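Local coordinates for protein sugar ABC transporter (Agrobacterium radiobacter, PDB 4RXT) that binds alpha-L-arabinopyranose and probably serves as the solute-binding component of a sugar ABC transporter, at residues P8-D13 / S53-A58; V22-R27 / D248-G253; I66-T71 / V87-I92; K78-A83 / K99-F104. One frame throughout, in Å; residues are numbered along the deposited sequence.

From the N terminus, interaction 1 comes first, closing a loop of about 40 residues by packing helix 48-60 against strand 9-11. Interaction 3 follows in series, pairing strands 66-68 and 89-92, which helix 77-84 connects. Interaction 4 crosses it, since segment 78-83 lies between the strands of interaction 3 and segment 99-104 beyond them. Interaction 2 spans 220 intervening residues, bringing helix 249-264 back against helix 17-33; interactions 3 and 4 nest inside its loop, whereas interaction 1 crosses it. Interactions 1, 3 and 4 all reach the six-stranded parallel sheet, and Ile9 packing on Leu23 and Ala26 joins interaction 1 to interaction 2.

Interaction 1 of 4, residues P8-D13 / S53-A58; sequences PIIVKD and SILENA. With ARA (alpha-L-arabinopyranose), chain B.
Ile10 carries this contact, placing three of its carbons on helix 48-60. Its CD1 lies 3.8 Å from Leu55 CA and 3.9 Å from Leu55 CD1, and the two side chains cross at about a right angle. Toward Ile54 the approach differs: Ile10 CG2 meets Ile54 CG2 at 4.0 Å as the side chains slide past each other in opposite directions. In Ile10, CG1 stands anti to the carbonyl carbon (chi1 -56°) and CD1 continues in an extended chain (chi2 169°), which carries the terminal methyl to the helix backbone. Ala58 completes the apolar patch more loosely, its CB 4.4 Å from Ile10 CD1 and 4.5 Å from Pro8 CG. No hydrogen bond crosses between the segments. Strand 9-11 and the helix run antiparallel, with short-segment axes 174° apart and 9.8 Å distant, as expected where a helix covers a parallel sheet in the alpha/beta lobe of a periplasmic binding protein. Leu40 of the adjacent strand 39-41 touches Pro8, Ile10, Ile54 and Ala58, while Ile66 of the strand on the other flank meets Ile10 and Leu55. Just beyond the strand, the extended Lys12 side chain delivers NZ to O3 of alpha-L-arabinopyranose, a 3.1 Å hydrogen bond. Asp93 also hydrogen-bonds the sugar and forms a long, weak ion pair with Lys12.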
loop_
_atom_site.group_PDB
_atom_site.type_symbol
_atom_site.label_atom_id
_atom_site.label_comp_id
_atom_site.label_asym_id
_atom_site.label_seq_id
_atom_site.Cartn_x
_atom_site.Cartn_y
_atom_site.Cartn_z
ATOM N N PRO A 8 13.355 -8.538 13.940
ATOM C CA PRO A 8 12.099 -8.940 13.349
ATOM C C PRO A 8 11.507 -7.874 12.438
ATOM O O PRO A 8 11.697 -6.671 12.660
ATOM C CB PRO A 8 11.169 -9.149 14.545
ATOM C CG PRO A 8 12.057 -9.218 15.727
ATOM C CD PRO A 8 13.221 -8.367 15.386
ATOM N N ILE A 9 10.769 -8.343 11.450
ATOM C CA ILE A 9 9.915 -7.485 10.626
ATOM C C ILE A 9 8.470 -7.948 10.803
ATOM O O ILE A 9 8.174 -9.159 10.728
ATOM C CB ILE A 9 10.312 -7.485 9.119
ATOM C CG1 ILE A 9 9.467 -6.447 8.360
ATOM C CG2 ILE A 9 10.316 -8.899 8.499
ATOM C CD1 ILE A 9 10.084 -6.042 7.029
ATOM N N ILE A 10 7.605 -6.972 11.060
ATOM C CA ILE A 10 6.195 -7.218 11.316
ATOM C C ILE A 10 5.417 -6.519 10.225
ATOM O O ILE A 10 5.382 -5.296 10.146
ATOM C CB ILE A 10 5.749 -6.675 12.704
ATOM C CG1 ILE A 10 6.617 -7.278 13.808
ATOM C CG2 ILE A 10 4.259 -6.966 12.945
ATOM C CD1 ILE A 10 6.440 -6.624 15.158
ATOM N N VAL A 11 4.797 -7.314 9.370
ATOM C CA VAL A 11 4.000 -6.805 8.268
ATOM C C VAL A 11 2.521 -6.795 8.626
ATOM O O VAL A 11 2.137 -7.350 9.657
ATOM C CB VAL A 11 4.246 -7.573 6.973
ATOM C CG1 VAL A 11 5.716 -7.421 6.556
ATOM C CG2 VAL A 11 3.856 -9.041 7.131
ATOM N N LYS A 12 1.700 -6.132 7.807
ATOM C CA LYS A 12 0.245 -6.074 8.104
ATOM C C LYS A 12 -0.458 -7.422 7.882
ATOM O O LYS A 12 -1.456 -7.706 8.518
ATOM C CB LYS A 12 -0.466 -5.026 7.238
ATOM C CG LYS A 12 0.028 -3.599 7.385
ATOM C CD LYS A 12 -0.907 -2.640 6.692
ATOM C CE LYS A 12 -0.435 -1.205 6.750
ATOM N NZ LYS A 12 -1.498 -0.307 6.204
ATOM N N ASP A 13 -0.009 -8.198 6.876
ATOM C CA ASP A 13 -0.742 -9.409 6.481
ATOM C C ASP A 13 0.194 -10.300 5.670
ATOM O O ASP A 13 0.537 -9.988 4.537
ATOM C CB ASP A 13 -1.988 -9.034 5.655
ATOM C CG ASP A 13 -2.813 -10.275 5.169
ATOM O OD1 ASP A 13 -2.364 -11.435 5.331
ATOM O OD2 ASP A 13 -3.898 -10.094 4.581
ATOM N N SER A 53 -0.430 -7.609 19.499
ATOM C CA SER A 53 0.051 -8.777 20.239
ATOM C C SER A 53 1.413 -9.248 19.757
ATOM O O SER A 53 2.317 -9.515 20.546
ATOM C CB SER A 53 -0.962 -9.931 20.131
ATOM O OG SER A 53 -2.157 -9.618 20.819
ATOM N N ILE A 54 1.555 -9.322 18.446
ATOM C CA ILE A 54 2.832 -9.721 17.836
ATOM C C ILE A 54 3.956 -8.735 18.189
ATOM O O ILE A 54 5.060 -9.165 18.555
ATOM C CB ILE A 54 2.670 -9.890 16.298
ATOM C CG1 ILE A 54 1.795 -11.104 16.011
ATOM C CG2 ILE A 54 4.026 -9.976 15.565
ATOM C CD1 ILE A 54 1.246 -11.116 14.605
ATOM N N LEU A 55 3.672 -7.433 18.090
ATOM C CA LEU A 55 4.635 -6.425 18.506
ATOM C C LEU A 55 5.045 -6.596 19.967
ATOM O O LEU A 55 6.237 -6.619 20.279
ATOM C CB LEU A 55 4.092 -5.045 18.263
ATOM C CG LEU A 55 4.982 -3.910 18.740
ATOM C CD1 LEU A 55 6.309 -3.935 18.003
ATOM C CD2 LEU A 55 4.288 -2.604 18.460
ATOM N N GLU A 56 4.056 -6.740 20.854
ATOM C CA GLU A 56 4.340 -6.924 22.298
ATOM C C GLU A 56 5.245 -8.123 22.542
ATOM O O GLU A 56 6.182 -8.056 23.354
ATOM C CB GLU A 56 3.043 -7.034 23.111
ATOM C CG GLU A 56 2.370 -5.666 23.237
ATOM C CD GLU A 56 0.894 -5.714 23.663
ATOM O OE1 GLU A 56 0.312 -6.833 23.706
ATOM O OE2 GLU A 56 0.296 -4.617 23.940
ATOM N N ASN A 57 4.978 -9.223 21.825
ATOM C CA ASN A 57 5.714 -10.471 22.016
ATOM C C ASN A 57 7.141 -10.314 21.470
ATOM O O ASN A 57 8.116 -10.783 22.061
ATOM C CB ASN A 57 5.006 -11.616 21.271
ATOM C CG ASN A 57 4.221 -12.520 22.175
ATOM O OD1 ASN A 57 4.784 -13.180 23.053
ATOM N ND2 ASN A 57 2.919 -12.599 21.933
ATOM N N ALA A 58 7.260 -9.659 20.316
ATOM C CA ALA A 58 8.581 -9.437 19.729
ATOM C C ALA A 58 9.444 -8.537 20.655
ATOM O O ALA A 58 10.627 -8.803 20.899
ATOM C CB ALA A 58 8.465 -8.850 18.330
HETATM C C1 ARA B . -0.393 -1.654 -0.103
HETATM C C2 ARA B . -0.333 -0.566 0.987
HETATM C C3 ARA B . -0.454 -1.216 2.354
HETATM C C4 ARA B . -1.682 -2.140 2.436
HETATM C C5 ARA B . -2.228 -2.435 1.103
HETATM O O1 ARA B . -0.833 -0.739 -1.100
HETATM O O2 ARA B . 0.918 0.145 0.930
HETATM O O3 ARA B . -0.435 -0.178 3.348
HETATM O O4 ARA B . -2.817 -1.509 3.034
HETATM O O5 ARA B . -1.255 -2.767 0.098
#

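Interaction 2 of 4, residues V22-R27 / D248-G253; sequences VLAGAR and DPYRMG
Backbone CA-H...O contacts run between the helices at Val22, Gly253 and Ala26. Gly253 CA approaches Val22 O at 3.4 Å with an angle of 160° at the hydrogen, and Val22 CA reaches Pro249 O at 3.5 Å; Ala26 CA, directed at Gly253 O, has a more bent geometry. Gly25 and Gly253 meet here without side chains, consistent with the close approach: Gly25 C is 3.8 Å from Gly253 C. The CH-pi interaction is made by Gly25 CA, which sits over one face of the Tyr250 ring, 3.7 Å from its centroid. Tyr250 CB leaves the backbone away from the opposing helix, but with CG anti to the backbone N (chi1 -171°) the ring lies over Gly25, and its CE1 also comes within 4.3 Å of Ala24 CB. Among apolar side chains, Val22 CG2 presses on Pro249 CB at 3.5 Å, tighter than usual van der Waals contact, the two groups crossing at about a right angle. Asp248 N-caps helix 249-264: its OD1 accepts from Arg251 N at 3.3 Å, met from above the carboxylate plane. With short-segment axes 6.5 Å apart at -40°, this close glycine-mediated packing sets helix 249-264, which begins two residues after sugar-binding Gln247 and follows strand 243-246 of the second sheet, on helix 17-33, where the chain returns to the first lobe of the two-lobed periplasmic binding protein fold.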
loop_
_atom_site.group_PDB
_atom_site.type_symbol
_atom_site.label_atom_id
_atom_site.label_comp_id
_atom_site.label_asym_id
_atom_site.label_seq_id
_atom_site.Cartn_x
_atom_site.Cartn_y
_atom_site.Cartn_z
ATOM N N VAL A 22 7.752 -7.280 0.465
ATOM C CA VAL A 22 8.442 -6.660 1.626
ATOM C C VAL A 22 9.278 -7.692 2.385
ATOM O O VAL A 22 10.447 -7.463 2.698
ATOM C CB VAL A 22 7.449 -5.981 2.584
ATOM C CG1 VAL A 22 8.168 -5.449 3.824
ATOM C CG2 VAL A 22 6.675 -4.897 1.868
ATOM N N LEU A 23 8.680 -8.854 2.669
ATOM C CA LEU A 23 9.382 -9.909 3.403
ATOM C C LEU A 23 10.564 -10.499 2.616
ATOM O O LEU A 23 11.594 -10.781 3.195
ATOM C CB LEU A 23 8.408 -11.033 3.811
ATOM C CG LEU A 23 7.366 -10.698 4.871
ATOM C CD1 LEU A 23 6.450 -11.900 5.056
ATOM C CD2 LEU A 23 8.007 -10.256 6.179
ATOM N N ALA A 24 10.392 -10.645 1.303
ATOM C CA ALA A 24 11.500 -11.027 0.465
ATOM C C ALA A 24 12.703 -10.032 0.562
ATOM O O ALA A 24 13.882 -10.448 0.653
ATOM C CB ALA A 24 11.032 -11.225 -0.975
ATOM N N GLY A 25 12.406 -8.728 0.570
ATOM C CA GLY A 25 13.450 -7.739 0.739
ATOM C C GLY A 25 14.168 -7.845 2.095
ATOM O O GLY A 25 15.410 -7.804 2.168
ATOM N N ALA A 26 13.364 -7.949 3.160
ATOM C CA ALA A 26 13.872 -8.080 4.505
ATOM C C ALA A 26 14.734 -9.337 4.639
ATOM O O ALA A 26 15.792 -9.318 5.281
ATOM C CB ALA A 26 12.712 -8.106 5.498
ATOM N N ARG A 27 14.275 -10.421 4.013
ATOM C CA ARG A 27 14.984 -11.717 4.054
ATOM C C ARG A 27 16.368 -11.580 3.406
ATOM O O ARG A 27 17.386 -12.070 3.934
ATOM C CB ARG A 27 14.159 -12.821 3.309
ATOM C CG ARG A 27 14.690 -14.229 3.417
ATOM C CD ARG A 27 13.771 -15.174 2.652
ATOM N NE ARG A 27 12.373 -14.984 3.100
ATOM C CZ ARG A 27 11.327 -14.724 2.307
ATOM N NH1 ARG A 27 10.122 -14.577 2.833
ATOM N NH2 ARG A 27 11.460 -14.626 0.990
ATOM N N ASP A 248 7.586 0.673 -3.980
ATOM C CA ASP A 248 8.809 -0.149 -3.865
ATOM C C ASP A 248 8.833 -0.934 -2.550
ATOM O O ASP A 248 9.666 -0.685 -1.672
ATOM C CB ASP A 248 10.101 0.675 -4.036
ATOM C CG ASP A 248 11.311 -0.178 -4.424
ATOM O OD1 ASP A 248 11.243 -1.421 -4.353
ATOM O OD2 ASP A 248 12.347 0.455 -4.757
ATOM N N PRO A 249 7.933 -1.920 -2.417
ATOM C CA PRO A 249 7.905 -2.698 -1.198
ATOM C C PRO A 249 9.195 -3.480 -0.931
ATOM O O PRO A 249 9.566 -3.623 0.222
ATOM C CB PRO A 249 6.720 -3.664 -1.404
ATOM C CG PRO A 249 6.488 -3.692 -2.899
ATOM C CD PRO A 249 6.810 -2.259 -3.292
ATOM N N TYR A 250 9.853 -4.000 -1.977
ATOM C CA TYR A 250 11.120 -4.729 -1.782
ATOM C C TYR A 250 12.132 -3.861 -1.047
ATOM O O TYR A 250 12.753 -4.291 -0.070
ATOM C CB TYR A 250 11.693 -5.204 -3.106
ATOM C CG TYR A 250 12.874 -6.138 -2.952
ATOM C CD1 TYR A 250 12.670 -7.492 -2.844
ATOM C CD2 TYR A 250 14.181 -5.644 -2.897
ATOM C CE1 TYR A 250 13.747 -8.383 -2.732
ATOM C CE2 TYR A 250 15.266 -6.493 -2.762
ATOM C CZ TYR A 250 15.062 -7.861 -2.676
ATOM O OH TYR A 250 16.153 -8.692 -2.560
ATOM N N ARG A 251 12.262 -2.610 -1.491
ATOM C CA ARG A 251 13.191 -1.680 -0.838
ATOM C C ARG A 251 12.779 -1.354 0.587
ATOM O O ARG A 251 13.627 -1.247 1.447
ATOM C CB ARG A 251 13.354 -0.402 -1.666
ATOM C CG ARG A 251 14.253 0.626 -1.004
ATOM C CD ARG A 251 14.314 1.902 -1.778
ATOM N NE ARG A 251 15.223 2.833 -1.138
ATOM C CZ ARG A 251 15.354 4.104 -1.500
ATOM N NH1 ARG A 251 14.629 4.597 -2.498
ATOM N NH2 ARG A 251 16.228 4.874 -0.880
ATOM N N MET A 252 11.475 -1.151 0.822
ATOM C CA MET A 252 10.998 -0.941 2.193
ATOM C C MET A 252 11.481 -2.071 3.130
ATOM O O MET A 252 11.944 -1.813 4.258
ATOM C CB MET A 252 9.467 -0.761 2.267
ATOM C CG MET A 252 8.912 0.550 1.693
ATOM S SD MET A 252 7.066 0.504 1.804
ATOM C CE MET A 252 6.642 1.067 0.149
ATOM N N GLY A 253 11.395 -3.321 2.680
ATOM C CA GLY A 253 11.869 -4.463 3.455
ATOM C C GLY A 253 13.384 -4.490 3.613
ATOM O O GLY A 253 13.904 -4.623 4.719
#

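Interaction 3 of 4, residues I66-T71 / V87-I92; sequences IVISPT and VPIIGI
Ile68 CG1 is anti to the backbone N (chi1 -176°), which puts CG2 between N and the carbonyl carbon, where it meets Ile89 CG2 at 3.6 Å. In Ile89, CG1 is anti to the carbonyl carbon (chi1 -46°), and a turned chi2 of -63° then puts CD1 4.0 Å from Ile66 CB as those side chains run side by side in the same direction. Ile66 CD1 also touches Val87 CG1. The opposite sheet face carries Val67 and Ile90; near the end of the pairing, Val67 CG1 meets Ile92 CG2 at 3.9 Å, crossing at about a right angle.

Four backbone hydrogen bonds fix the register: Ile66 N to Pro88 O, Ile90 N to Ile66 O at 2.8 Å, Ile68 N to Ile90 O, and Ile92 N to Ile68 O at 2.9 Å. CA-H...O contacts accompany them, including Val67 CA to Ile90 O at 3.2 Å. Just past strand 66-68, Ser69 CB packs on Ile92 CG1; the Ser69 side chain also lies close to sugar-binding Lys12 and Asp93. With helix 77-84 connecting the paired parallel strands, the unit is a beta-alpha-beta crossover within the Rossmann-like sheet of a periplasmic binding protein lobe.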
loop_
_atom_site.group_PDB
_atom_site.type_symbol
_atom_site.label_atom_id
_atom_site.label_comp_id
_atom_site.label_asym_id
_atom_site.label_seq_id
_atom_site.Cartn_x
_atom_site.Cartn_y
_atom_site.Cartn_z
ATOM N N ILE A 66 13.302 -3.473 15.678
ATOM C CA ILE A 66 12.117 -3.998 15.019
ATOM C C ILE A 66 11.738 -3.095 13.853
ATOM O O ILE A 66 11.775 -1.854 13.976
ATOM C CB ILE A 66 10.901 -4.099 16.007
ATOM C CG1 ILE A 66 11.144 -5.188 17.065
ATOM C CG2 ILE A 66 9.585 -4.354 15.258
ATOM C CD1 ILE A 66 10.267 -5.058 18.298
ATOM N N VAL A 67 11.390 -3.734 12.737
ATOM C CA VAL A 67 10.788 -3.054 11.592
ATOM C C VAL A 67 9.316 -3.399 11.575
ATOM O O VAL A 67 8.942 -4.558 11.684
ATOM C CB VAL A 67 11.425 -3.462 10.244
ATOM C CG1 VAL A 67 10.727 -2.773 9.061
ATOM C CG2 VAL A 67 12.914 -3.146 10.257
ATOM N N ILE A 68 8.463 -2.395 11.459
ATOM C CA ILE A 68 7.024 -2.619 11.432
ATOM C C ILE A 68 6.309 -1.748 10.407
ATOM O O ILE A 68 6.662 -0.581 10.223
ATOM C CB ILE A 68 6.386 -2.429 12.839
ATOM C CG1 ILE A 68 4.894 -2.746 12.871
ATOM C CG2 ILE A 68 6.649 -1.030 13.413
ATOM C CD1 ILE A 68 4.326 -2.982 14.249
ATOM N N SER A 69 5.290 -2.347 9.774
ATOM C CA SER A 69 4.295 -1.610 8.967
ATOM C C SER A 69 3.016 -1.506 9.795
ATOM O O SER A 69 2.215 -2.395 9.762
ATOM C CB SER A 69 4.012 -2.316 7.625
ATOM O OG SER A 69 3.466 -3.586 7.876
ATOM N N PRO A 70 2.837 -0.384 10.521
ATOM C CA PRO A 70 1.672 -0.287 11.382
ATOM C C PRO A 70 0.365 -0.422 10.619
ATOM O O PRO A 70 0.111 0.316 9.685
ATOM C CB PRO A 70 1.794 1.098 12.016
ATOM C CG PRO A 70 3.225 1.485 11.870
ATOM C CD PRO A 70 3.726 0.785 10.630
ATOM N N THR A 71 -0.502 -1.327 11.080
ATOM C CA THR A 71 -1.688 -1.638 10.329
ATOM C C THR A 71 -2.806 -0.601 10.419
ATOM O O THR A 71 -3.560 -0.411 9.486
ATOM C CB THR A 71 -2.155 -3.074 10.604
ATOM O OG1 THR A 71 -2.988 -3.501 9.514
ATOM C CG2 THR A 71 -2.874 -3.155 11.932
ATOM N N VAL A 87 13.181 -1.014 22.693
ATOM C CA VAL A 87 13.690 -1.466 21.392
ATOM C C VAL A 87 13.539 -0.342 20.348
ATOM O O VAL A 87 12.470 0.250 20.253
ATOM C CB VAL A 87 12.875 -2.701 20.900
ATOM C CG1 VAL A 87 13.386 -3.222 19.564
ATOM C CG2 VAL A 87 12.919 -3.835 21.923
ATOM N N PRO A 88 14.590 -0.030 19.567
ATOM C CA PRO A 88 14.360 0.932 18.475
ATOM C C PRO A 88 13.454 0.376 17.388
ATOM O O PRO A 88 13.628 -0.783 16.950
ATOM C CB PRO A 88 15.746 1.209 17.892
ATOM C CG PRO A 88 16.612 0.169 18.431
ATOM C CD PRO A 88 15.971 -0.513 19.599
ATOM N N ILE A 89 12.559 1.247 16.927
ATOM C CA ILE A 89 11.492 0.874 15.993
ATOM C C ILE A 89 11.679 1.663 14.724
ATOM O O ILE A 89 11.801 2.874 14.738
ATOM C CB ILE A 89 10.077 1.141 16.564
ATOM C CG1 ILE A 89 9.951 0.627 18.016
ATOM C CG2 ILE A 89 8.983 0.594 15.633
ATOM C CD1 ILE A 89 10.113 -0.868 18.171
ATOM N N ILE A 90 11.749 0.933 13.614
ATOM C CA ILE A 90 11.837 1.505 12.286
ATOM C C ILE A 90 10.489 1.230 11.613
ATOM O O ILE A 90 10.017 0.074 11.565
ATOM C CB ILE A 90 13.019 0.886 11.493
ATOM C CG1 ILE A 90 14.382 1.463 11.966
ATOM C CG2 ILE A 90 12.830 1.084 9.999
ATOM C CD1 ILE A 90 14.727 1.194 13.432
ATOM N N GLY A 91 9.859 2.284 11.097
ATOM C CA GLY A 91 8.568 2.141 10.408
ATOM C C GLY A 91 8.687 2.053 8.905
ATOM O O GLY A 91 9.599 2.626 8.292
ATOM N N ILE A 92 7.751 1.301 8.320
ATOM C CA ILE A 92 7.614 1.260 6.862
ATOM C C ILE A 92 6.139 1.396 6.448
ATOM O O ILE A 92 5.212 1.064 7.212
ATOM C CB ILE A 92 8.261 0.005 6.223
ATOM C CG1 ILE A 92 7.607 -1.280 6.712
ATOM C CG2 ILE A 92 9.762 -0.007 6.481
ATOM C CD1 ILE A 92 7.968 -2.495 5.860
#

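Interaction 4 of 4, residues K78-A83 / K99-F104; sequences KPVDEA and KAFKSF
Phe101 offers one ring face to Val80 and the opposite face to Phe104, three residues on in the same segment. Val80 CG1 sits 4.0 Å from the ring centroid and 19° off its normal, a CH-pi contact displaced toward the rim, where its nearest atom is Phe101 CZ at 3.9 Å. Val80 CG2 also touches CZ, at 4.0 Å. On the other side, Phe104 CE2 lies 3.8 Å above the Phe101 plane, over the ring centre, while Phe101 CG lies in plane at the edge of the Phe104 ring.

For Phe101, CG stands anti to the carbonyl carbon (chi1 -65°), and the ring reaches Val80 although the CB bond does not aim at the helix. Val80 CG1 is anti to its own backbone N (chi1 169°); the Val80 and Phe101 side chains cross at about a right angle. Ala100 adds a smaller apolar contact, with CB 4.4 Å from Val80 CG1 and 3.9 Å from Asp81 OD1.

Water 1 provides the polar link: it donates to Asp81 OD1 and accepts from Lys99 N, each at 2.8 Å, bridging a pair with no direct hydrogen bond. Ser98 OG also hydrogen-bonds Asp81 OD1 and Ala100 N. Helix 77-84 is the crossover helix between parallel strands 66-68 and 89-92, set here against the loop leading to the next strand, 103-106. Two chemistries meet: an apolar cluster with the Phe101 ring between Val80 CG1 and Phe104 CE2, and a partly exposed carboxylate whose charge is probably moderated by hydroxyl and water donors.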
loop_
_atom_site.group_PDB
_atom_site.type_symbol
_atom_site.label_atom_id
_atom_site.label_comp_id
_atom_site.label_asym_id
_atom_site.label_seq_id
_atom_site.Cartn_x
_atom_site.Cartn_y
_atom_site.Cartn_z
ATOM N N LYS A 78 0.240 4.149 20.585
ATOM C CA LYS A 78 0.648 3.781 21.934
ATOM C C LYS A 78 1.498 2.486 21.943
ATOM O O LYS A 78 2.520 2.430 22.605
ATOM C CB LYS A 78 -0.625 3.610 22.745
ATOM C CG LYS A 78 -0.515 4.020 24.154
ATOM C CD LYS A 78 0.269 2.999 24.939
ATOM C CE LYS A 78 0.552 3.526 26.328
ATOM N NZ LYS A 78 -0.699 3.793 27.072
ATOM N N PRO A 79 1.101 1.444 21.148
ATOM C CA PRO A 79 1.952 0.267 21.154
ATOM C C PRO A 79 3.374 0.561 20.683
ATOM O O PRO A 79 4.315 0.025 21.242
ATOM C CB PRO A 79 1.211 -0.693 20.220
ATOM C CG PRO A 79 -0.223 -0.372 20.497
ATOM C CD PRO A 79 -0.249 1.112 20.659
ATOM N N VAL A 80 3.513 1.420 19.668
ATOM C CA VAL A 80 4.843 1.801 19.229
ATOM C C VAL A 80 5.578 2.613 20.295
ATOM O O VAL A 80 6.770 2.373 20.515
ATOM C CB VAL A 80 4.826 2.496 17.865
ATOM C CG1 VAL A 80 6.175 3.112 17.547
ATOM C CG2 VAL A 80 4.412 1.485 16.791
ATOM N N ASP A 81 4.877 3.535 20.967
ATOM C CA ASP A 81 5.507 4.321 22.045
ATOM C C ASP A 81 6.060 3.355 23.107
ATOM O O ASP A 81 7.178 3.525 23.611
ATOM C CB ASP A 81 4.502 5.275 22.719
ATOM C CG ASP A 81 4.173 6.529 21.892
ATOM O OD1 ASP A 81 4.938 6.908 20.976
ATOM O OD2 ASP A 81 3.109 7.131 22.193
ATOM N N GLU A 82 5.254 2.349 23.459
ATOM C CA GLU A 82 5.639 1.391 24.488
ATOM C C GLU A 82 6.844 0.569 24.069
ATOM O O GLU A 82 7.795 0.392 24.851
ATOM C CB GLU A 82 4.462 0.498 24.897
ATOM C CG GLU A 82 3.341 1.247 25.613
ATOM C CD GLU A 82 3.821 1.921 26.876
ATOM O OE1 GLU A 82 4.557 1.262 27.640
ATOM O OE2 GLU A 82 3.487 3.101 27.098
ATOM N N ALA A 83 6.773 0.014 22.850
ATOM C CA ALA A 83 7.882 -0.754 22.299
ATOM C C ALA A 83 9.196 0.026 22.284
ATOM O O ALA A 83 10.256 -0.509 22.625
ATOM C CB ALA A 83 7.549 -1.224 20.893
ATOM N N LYS A 99 5.689 9.447 17.529
ATOM C CA LYS A 99 6.914 10.133 17.074
ATOM C C LYS A 99 8.163 9.333 17.486
ATOM O O LYS A 99 9.299 9.814 17.382
ATOM C CB LYS A 99 7.004 11.587 17.630
ATOM C CG LYS A 99 5.919 12.525 17.142
ATOM C CD LYS A 99 6.031 12.783 15.643
ATOM C CE LYS A 99 4.731 13.337 15.060
ATOM N NZ LYS A 99 4.526 12.872 13.658
ATOM N N ALA A 100 7.954 8.092 17.904
ATOM C CA ALA A 100 9.040 7.327 18.519
ATOM C C ALA A 100 9.905 6.603 17.523
ATOM O O ALA A 100 10.978 6.113 17.893
ATOM C CB ALA A 100 8.502 6.334 19.524
ATOM N N PHE A 101 9.461 6.564 16.268
ATOM C CA PHE A 101 10.212 5.864 15.223
ATOM C C PHE A 101 11.597 6.492 14.993
ATOM O O PHE A 101 11.740 7.684 15.013
ATOM C CB PHE A 101 9.471 5.908 13.889
ATOM C CG PHE A 101 8.156 5.165 13.863
ATOM C CD1 PHE A 101 8.105 3.791 13.751
ATOM C CD2 PHE A 101 6.943 5.878 13.975
ATOM C CE1 PHE A 101 6.898 3.139 13.661
ATOM C CE2 PHE A 101 5.737 5.218 13.915
ATOM C CZ PHE A 101 5.721 3.845 13.787
ATOM N N LYS A 102 12.602 5.663 14.788
ATOM C CA LYS A 102 13.966 6.116 14.486
ATOM C C LYS A 102 14.167 6.460 13.028
ATOM O O LYS A 102 15.056 7.232 12.654
ATOM C CB LYS A 102 15.005 5.065 14.909
ATOM C CG LYS A 102 15.001 4.761 16.398
ATOM C CD LYS A 102 15.176 6.031 17.208
ATOM C CE LYS A 102 15.458 5.739 18.675
ATOM N NZ LYS A 102 15.468 6.974 19.510
ATOM N N SER A 103 13.364 5.828 12.194
ATOM C CA SER A 103 13.352 6.118 10.758
ATOM C C SER A 103 12.057 5.609 10.199
ATOM O O SER A 103 11.385 4.774 10.829
ATOM C CB SER A 103 14.540 5.469 10.030
ATOM O OG SER A 103 14.648 5.876 8.673
ATOM N N PHE A 104 11.713 6.109 9.024
ATOM C CA PHE A 104 10.486 5.723 8.353
ATOM C C PHE A 104 10.710 5.679 6.841
ATOM O O PHE A 104 11.138 6.673 6.248
ATOM C CB PHE A 104 9.319 6.672 8.693
ATOM C CG PHE A 104 8.000 5.967 8.766
ATOM C CD1 PHE A 104 7.340 5.591 7.603
ATOM C CD2 PHE A 104 7.463 5.573 10.010
ATOM C CE1 PHE A 104 6.148 4.911 7.678
ATOM C CE2 PHE A 104 6.282 4.854 10.071
ATOM C CZ PHE A 104 5.620 4.536 8.902
HETATM O O HOH W 1 5.028 9.593 20.283
#